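Local coordinates for ATP-dependent Clp protease adapter protein CLPS1, chloroplastic (Arabidopsis thaliana, PDB 7D34) that serves as a small chloroplast adapter of the ClpS family that recognises N-degrons and modulates the ClpC chaperone, probably selecting substrates for the plastid Clp protease, at the interface of chains A and B. Residues are numbered along the deposited sequence; one frame, centred on the assembly and turned at random. Chains: chain A/B, ATP-dependent Clp protease adapter protein CLPS1, chloroplastic.

Contact 1: the interface of chains A and B. Residues chain A 35, 38-39, 42, 50; chain B 38, 41-42, 45.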
# COMPACT_ATOMS: atom_id res chain seq x y z
N ASN A 35 -10.00 3.31 7.84
CA ASN A 35 -8.76 3.43 7.09
C ASN A 35 -7.63 2.74 7.84
O ASN A 35 -6.81 2.06 7.22
CB ASN A 35 -8.43 4.90 6.83
CG ASN A 35 -7.33 5.07 5.84
OD1 ASN A 35 -7.06 4.15 5.07
ND2 ASN A 35 -6.67 6.25 5.82
N ASN A 38 -7.58 -0.99 7.46
CA ASN A 38 -7.16 -1.33 6.10
C ASN A 38 -5.65 -1.30 5.98
O ASN A 38 -5.04 -2.22 5.42
CB ASN A 38 -7.75 -0.39 5.04
CG ASN A 38 -9.18 -0.76 4.65
OD1 ASN A 38 -9.79 -1.56 5.35
ND2 ASN A 38 -9.71 -0.20 3.54
N ILE A 39 -5.03 -0.22 6.48
CA ILE A 39 -3.58 -0.06 6.41
C ILE A 39 -2.91 -1.20 7.17
O ILE A 39 -1.98 -1.84 6.67
CB ILE A 39 -3.17 1.32 6.94
CG1 ILE A 39 -3.82 2.44 6.10
CG2 ILE A 39 -1.65 1.53 6.89
CD1 ILE A 39 -3.63 3.88 6.58
N GLU A 42 -3.25 -4.38 5.18
CA GLU A 42 -2.44 -4.39 3.97
C GLU A 42 -0.96 -4.61 4.27
O GLU A 42 -0.27 -5.31 3.54
CB GLU A 42 -2.62 -3.07 3.23
CG GLU A 42 -3.91 -3.04 2.43
CD GLU A 42 -4.09 -4.30 1.53
OE1 GLU A 42 -3.43 -4.38 0.46
OE2 GLU A 42 -4.90 -5.19 1.88
N VAL A 50 0.83 1.90 2.30
CA VAL A 50 0.89 3.36 2.25
C VAL A 50 -0.05 3.91 3.32
O VAL A 50 -1.26 3.64 3.30
CB VAL A 50 0.52 3.90 0.86
CG1 VAL A 50 0.37 5.44 0.90
CG2 VAL A 50 1.56 3.39 -0.15
N ASN B 38 -9.48 -4.40 -0.26
CA ASN B 38 -8.64 -3.47 0.49
C ASN B 38 -7.76 -2.66 -0.45
O ASN B 38 -7.64 -1.44 -0.31
CB ASN B 38 -7.77 -4.22 1.50
CG ASN B 38 -8.52 -4.59 2.77
OD1 ASN B 38 -8.05 -5.41 3.56
ND2 ASN B 38 -9.71 -4.02 2.96
N GLN B 41 -9.71 -0.09 -2.18
CA GLN B 41 -10.02 0.96 -1.23
C GLN B 41 -8.82 1.87 -1.01
O GLN B 41 -8.92 3.09 -1.10
CB GLN B 41 -10.48 0.35 0.09
CG GLN B 41 -12.00 0.13 0.19
CD GLN B 41 -12.35 -0.85 1.29
OE1 GLN B 41 -11.48 -1.28 2.06
NE2 GLN B 41 -13.63 -1.21 1.38
N GLU B 42 -7.65 1.26 -0.77
CA GLU B 42 -6.46 2.03 -0.44
C GLU B 42 -5.91 2.77 -1.66
O GLU B 42 -5.47 3.92 -1.54
CB GLU B 42 -5.40 1.09 0.15
CG GLU B 42 -5.66 0.65 1.59
CD GLU B 42 -6.15 1.78 2.48
OE1 GLU B 42 -5.32 2.65 2.84
OE2 GLU B 42 -7.36 1.80 2.79
N ILE B 45 -8.18 5.63 -2.08
CA ILE B 45 -8.06 6.62 -1.01
C ILE B 45 -6.77 7.41 -1.15
O ILE B 45 -6.77 8.64 -0.98
CB ILE B 45 -8.15 5.95 0.37
CG1 ILE B 45 -9.55 5.44 0.66
CG2 ILE B 45 -7.70 6.92 1.48
CD1 ILE B 45 -9.61 4.60 1.93
O HOH W 1 -10.83 -4.56 5.23
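The side-chain amide of A:Asn38 meets two flat groups of chain B at different angles. That of B:Gln41 lies almost parallel, the planes 11° apart, whereas the carboxylate of B:Glu42 stands nearly perpendicular at 88°. Both accept from the same nitrogen. A:Asn38 ND2 gives a short hydrogen bond to B:Gln41 OE1 (2.6 Å), with the donor tilted from the carbonyl plane, and a second to B:Glu42 OE2 (3.2 Å), which is met on its anti side and lies in the plane of the A:Asn38 amide. At the other end of that amide, A:Asn38 OD1 reaches the oxygen of water 1 at 3.2 Å, and B:Asn38 ND2 is 2.6 Å from the same oxygen in a nearly straight bond. B:Glu42 brings its carboxylate to A:Asn38 by a bend at chi2 (-42°), which also lays B:Glu42 CD 3.7 Å from A:Asn38 CB. B:Glu42 OE1 turns toward A:Asn35 OD1 at 3.2 Å, a pairing of two oxygens that cannot be a hydrogen bond if the amide is modelled correctly. A:Glu42 CD packs 3.7 Å from B:Asn38 CB. In this crystal dimer, which may not be biological, the patch pins the two copies of helix 33-46 together through amides, carboxylates and water.

Contact 2: the interface of chains A and B. Residues chain A 6, 50, 53, 76, 78-79; chain B 6, 8, 48, 76.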
# COMPACT_ATOMS: atom_id res chain seq x y z
N ARG A 6 5.46 9.65 0.25
CA ARG A 6 4.73 8.52 0.81
C ARG A 6 5.25 8.21 2.21
O ARG A 6 6.47 8.17 2.43
CB ARG A 6 4.90 7.29 -0.09
CG ARG A 6 3.80 7.07 -1.11
CD ARG A 6 4.35 6.84 -2.52
NE ARG A 6 4.84 5.48 -2.76
CZ ARG A 6 5.08 4.98 -3.97
NH1 ARG A 6 5.52 3.75 -4.12
NH2 ARG A 6 4.82 5.70 -5.05
N VAL A 50 0.83 1.90 2.30
CA VAL A 50 0.89 3.36 2.25
C VAL A 50 -0.05 3.91 3.32
O VAL A 50 -1.26 3.64 3.30
CB VAL A 50 0.52 3.90 0.86
CG1 VAL A 50 0.37 5.44 0.90
CG2 VAL A 50 1.56 3.39 -0.15
N VAL A 53 -0.22 10.16 1.88
CA VAL A 53 0.61 10.89 0.94
C VAL A 53 0.52 12.36 1.33
O VAL A 53 -0.59 12.91 1.45
CB VAL A 53 0.17 10.66 -0.52
CG1 VAL A 53 1.12 11.41 -1.47
CG2 VAL A 53 0.12 9.15 -0.85
N GLU A 76 9.22 7.94 1.36
CA GLU A 76 9.76 7.89 0.01
C GLU A 76 8.99 8.85 -0.89
O GLU A 76 7.85 9.20 -0.60
CB GLU A 76 9.68 6.48 -0.57
CG GLU A 76 8.24 5.94 -0.65
CD GLU A 76 8.22 4.52 -1.18
OE1 GLU A 76 8.82 3.64 -0.52
OE2 GLU A 76 7.65 4.26 -2.28
N ASP A 78 6.69 10.09 -3.96
CA ASP A 78 5.54 9.49 -4.63
C ASP A 78 5.75 9.50 -6.14
O ASP A 78 5.20 10.31 -6.89
CB ASP A 78 4.25 10.21 -4.24
CG ASP A 78 3.01 9.47 -4.73
OD1 ASP A 78 3.10 8.25 -4.99
OD2 ASP A 78 1.95 10.11 -4.86
N GLY A 79 6.57 8.56 -6.60
CA GLY A 79 6.83 8.41 -8.02
C GLY A 79 7.64 7.16 -8.31
O GLY A 79 8.14 6.52 -7.39
N ARG B 6 7.88 -3.99 -6.09
CA ARG B 6 6.53 -3.68 -5.67
C ARG B 6 5.66 -3.51 -6.91
O ARG B 6 6.04 -2.79 -7.84
CB ARG B 6 6.53 -2.45 -4.75
CG ARG B 6 6.90 -2.84 -3.31
CD ARG B 6 7.54 -1.77 -2.42
NE ARG B 6 7.34 -0.38 -2.82
CZ ARG B 6 7.77 0.64 -2.08
NH1 ARG B 6 7.58 1.89 -2.47
NH2 ARG B 6 8.40 0.40 -0.95
N ILE B 8 2.49 -1.75 -8.08
CA ILE B 8 1.71 -0.62 -7.60
C ILE B 8 0.42 -0.59 -8.39
O ILE B 8 0.40 -0.82 -9.60
CB ILE B 8 2.47 0.71 -7.72
CG1 ILE B 8 3.81 0.65 -6.97
CG2 ILE B 8 1.62 1.87 -7.20
CD1 ILE B 8 3.68 0.22 -5.52
N LEU B 48 -2.71 5.27 -4.74
CA LEU B 48 -1.88 4.13 -5.06
C LEU B 48 -1.87 3.21 -3.86
O LEU B 48 -1.99 3.65 -2.72
CB LEU B 48 -0.45 4.57 -5.41
CG LEU B 48 0.47 4.91 -4.23
CD1 LEU B 48 1.90 5.09 -4.76
CD2 LEU B 48 -0.04 6.12 -3.41
N GLU B 76 8.10 -0.83 -9.00
CA GLU B 76 9.21 -0.10 -8.41
C GLU B 76 9.97 -1.04 -7.50
O GLU B 76 9.40 -2.01 -6.98
CB GLU B 76 8.73 1.13 -7.63
CG GLU B 76 7.77 0.86 -6.49
CD GLU B 76 7.32 2.16 -5.86
OE1 GLU B 76 6.68 2.96 -6.57
OE2 GLU B 76 7.64 2.42 -4.67
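A:Arg6 and B:Glu76 reach toward each other tip to tip, guanidinium and carboxylate planes 20° apart, and form a salt bridge in a charged cluster of strand-borne side chains, part of a pairing that may not be biological. A:Arg6 NH1 donates to B:Glu76 OE1 at 2.8 Å, on the syn side but 31° out of the carboxylate plane. The exchanged pair is flatter: B:Arg6 presents NH1 and NH2 end-on to A:Glu76 OE1, which lies in the guanidinium plane and accepts with its syn lone pair. B:Arg6 NH1 is 2.9 Å and B:Arg6 NH2 3.3 Å from A:Glu76 OE1. Very short approaches of B:Arg6 NH1 to OE2 of A:Glu76 and of B:Glu76 are doubtful as modelled, and so is the 3.0 Å between A:Glu76 OE2 and B:Glu76 OE2; the surrounding arginines would probably offset any repulsion.

Over one face of the A:Arg6 guanidinium, toward its rim, sits the CD1 methyl of B:Leu48, while B:Leu48 CD2 is 4.0 Å from A:Val53 CG2. B:Leu48 reaches there with CG between its backbone N and carbonyl carbon (chi1 79°).

Further out, A:Glu76 and B:Glu76 run extended beyond CG from their strands. A:Glu76 is shared by arginines of both chains, its OE2 forming a salt bridge with A:Arg6 NH1 at 2.9 Å. Behind A:Arg6, A:Asp78 steadies the guanidinium: A:Arg6 NH2 bonds in plane to the anti lone pair of A:Asp78 OD1 at 3.1 Å.

Contact 3: the interface of chains A and B. Residues chain A 42, 45-46; chain B 35, 39, 50-52.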
# COMPACT_ATOMS: atom_id res chain seq x y z
N GLU A 42 -3.25 -4.38 5.18
CA GLU A 42 -2.44 -4.39 3.97
C GLU A 42 -0.96 -4.61 4.27
O GLU A 42 -0.27 -5.31 3.54
CB GLU A 42 -2.62 -3.07 3.23
CG GLU A 42 -3.91 -3.04 2.43
CD GLU A 42 -4.09 -4.30 1.53
OE1 GLU A 42 -3.43 -4.38 0.46
OE2 GLU A 42 -4.90 -5.19 1.88
N ILE A 45 -0.51 -8.36 5.21
CA ILE A 45 -0.60 -9.29 4.09
C ILE A 45 0.51 -9.07 3.08
O ILE A 45 1.07 -10.04 2.54
CB ILE A 45 -1.99 -9.18 3.42
CG1 ILE A 45 -3.06 -9.82 4.31
CG2 ILE A 45 -1.96 -9.80 2.02
CD1 ILE A 45 -2.94 -11.30 4.41
N ASN A 46 0.87 -7.82 2.80
CA ASN A 46 1.79 -7.50 1.71
C ASN A 46 3.18 -7.13 2.20
O ASN A 46 4.08 -6.97 1.37
CB ASN A 46 1.22 -6.33 0.90
CG ASN A 46 0.13 -6.74 -0.08
OD1 ASN A 46 0.42 -7.15 -1.21
ND2 ASN A 46 -1.13 -6.67 0.37
N ASN B 35 -8.43 -9.29 0.27
CA ASN B 35 -7.25 -8.47 -0.02
C ASN B 35 -7.50 -7.51 -1.18
O ASN B 35 -7.15 -6.33 -1.11
CB ASN B 35 -6.06 -9.39 -0.31
CG ASN B 35 -4.74 -8.65 -0.33
OD1 ASN B 35 -4.60 -7.58 0.27
ND2 ASN B 35 -3.77 -9.20 -1.04
N ILE B 39 -7.12 -3.33 -1.40
CA ILE B 39 -6.24 -2.65 -2.34
C ILE B 39 -7.01 -1.57 -3.09
O ILE B 39 -6.58 -0.41 -3.18
CB ILE B 39 -5.61 -3.67 -3.31
CG1 ILE B 39 -4.80 -4.71 -2.52
CG2 ILE B 39 -4.74 -2.94 -4.36
CD1 ILE B 39 -4.20 -5.82 -3.37
N VAL B 50 -0.12 -0.93 -2.67
CA VAL B 50 0.77 -2.04 -2.99
C VAL B 50 -0.07 -3.29 -3.24
O VAL B 50 -0.86 -3.70 -2.38
CB VAL B 50 1.79 -2.27 -1.87
CG1 VAL B 50 2.62 -3.50 -2.12
CG2 VAL B 50 2.69 -1.07 -1.82
N VAL B 51 0.09 -3.89 -4.41
CA VAL B 51 -0.66 -5.08 -4.77
C VAL B 51 0.02 -6.33 -4.25
O VAL B 51 -0.60 -7.18 -3.61
CB VAL B 51 -0.85 -5.13 -6.30
CG1 VAL B 51 -1.61 -6.42 -6.70
CG2 VAL B 51 -1.56 -3.88 -6.80
N ILE B 52 1.32 -6.44 -4.52
CA ILE B 52 2.10 -7.59 -4.11
C ILE B 52 3.56 -7.21 -4.20
O ILE B 52 3.93 -6.30 -4.95
CB ILE B 52 1.77 -8.84 -4.97
CG1 ILE B 52 2.52 -10.06 -4.44
CG2 ILE B 52 2.18 -8.63 -6.43
CD1 ILE B 52 1.81 -11.39 -4.64
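A:Glu42 lies across B:Asn35 and, at about a right angle, across B:Ile39, where the end of a helix in one chain meets a helix and a strand of the other in a crystal pairing that may not be biological. From CB the chain sets CG anti to the carbonyl carbon, then bends at chi2 (-50°), which swings the carboxylate over toward chain B. A:Glu42 CD comes 3.6 Å from B:Asn35 OD1. A:Glu42 OE1 lies 3.3 Å from the methylene B:Ile39 CG1, and A:Glu42 OE2 ends 2.9 Å from B:Asn35 OD1, with carboxylate and amide planes 31° apart. Both oxygens can only accept as drawn, making this a clash; an amide flipped end for end would put a donor there, although the model does not establish that. An alanine in place of A:Glu42 would probably open a gap beside B:Ile39 CG1 and leave the B:Asn35 side chain less hemmed in.

B:Asn35 holds CG anti to its backbone N, and its side chain runs past A:Ile45 in the opposite direction, with A:Ile45 CG2 3.8 Å from B:Asn35 CG. A:Asn46 comes to the same amide tip to tip, the two planes 40° apart.

A second mismatch occurs where helix 33-46 of chain A ends against strand 48-55 of chain B. The A:Asn46 amide faces that strand's backbone with its oxygen, and a swap of the amide ends is again possible: as modelled, A:Asn46 OD1 is 2.6 Å from the carbonyl oxygen B:Val51 O.

Contact 1 and contact 3 have C-alpha centres about 9 Å apart and share A:Glu42; contact 2 lies about 13 Å from each and shares A:Val50 with contact 1. The pairs of A:Glu42 with B:Asn35 and B:Ile39 in contact 3 are the two-fold counterparts of B:Glu42 with A:Asn35 and A:Ile39 in contact 1. Helix 33-46 of both chains thus serves both, whereas contact 2 draws on the strands carrying A:Arg6, B:Leu48 and B:Glu76. The chain is the ClpS-family part of a longer protein that binds CLPC1, CLPC2 and ClpF, so this homodimer may be a product of the crystal.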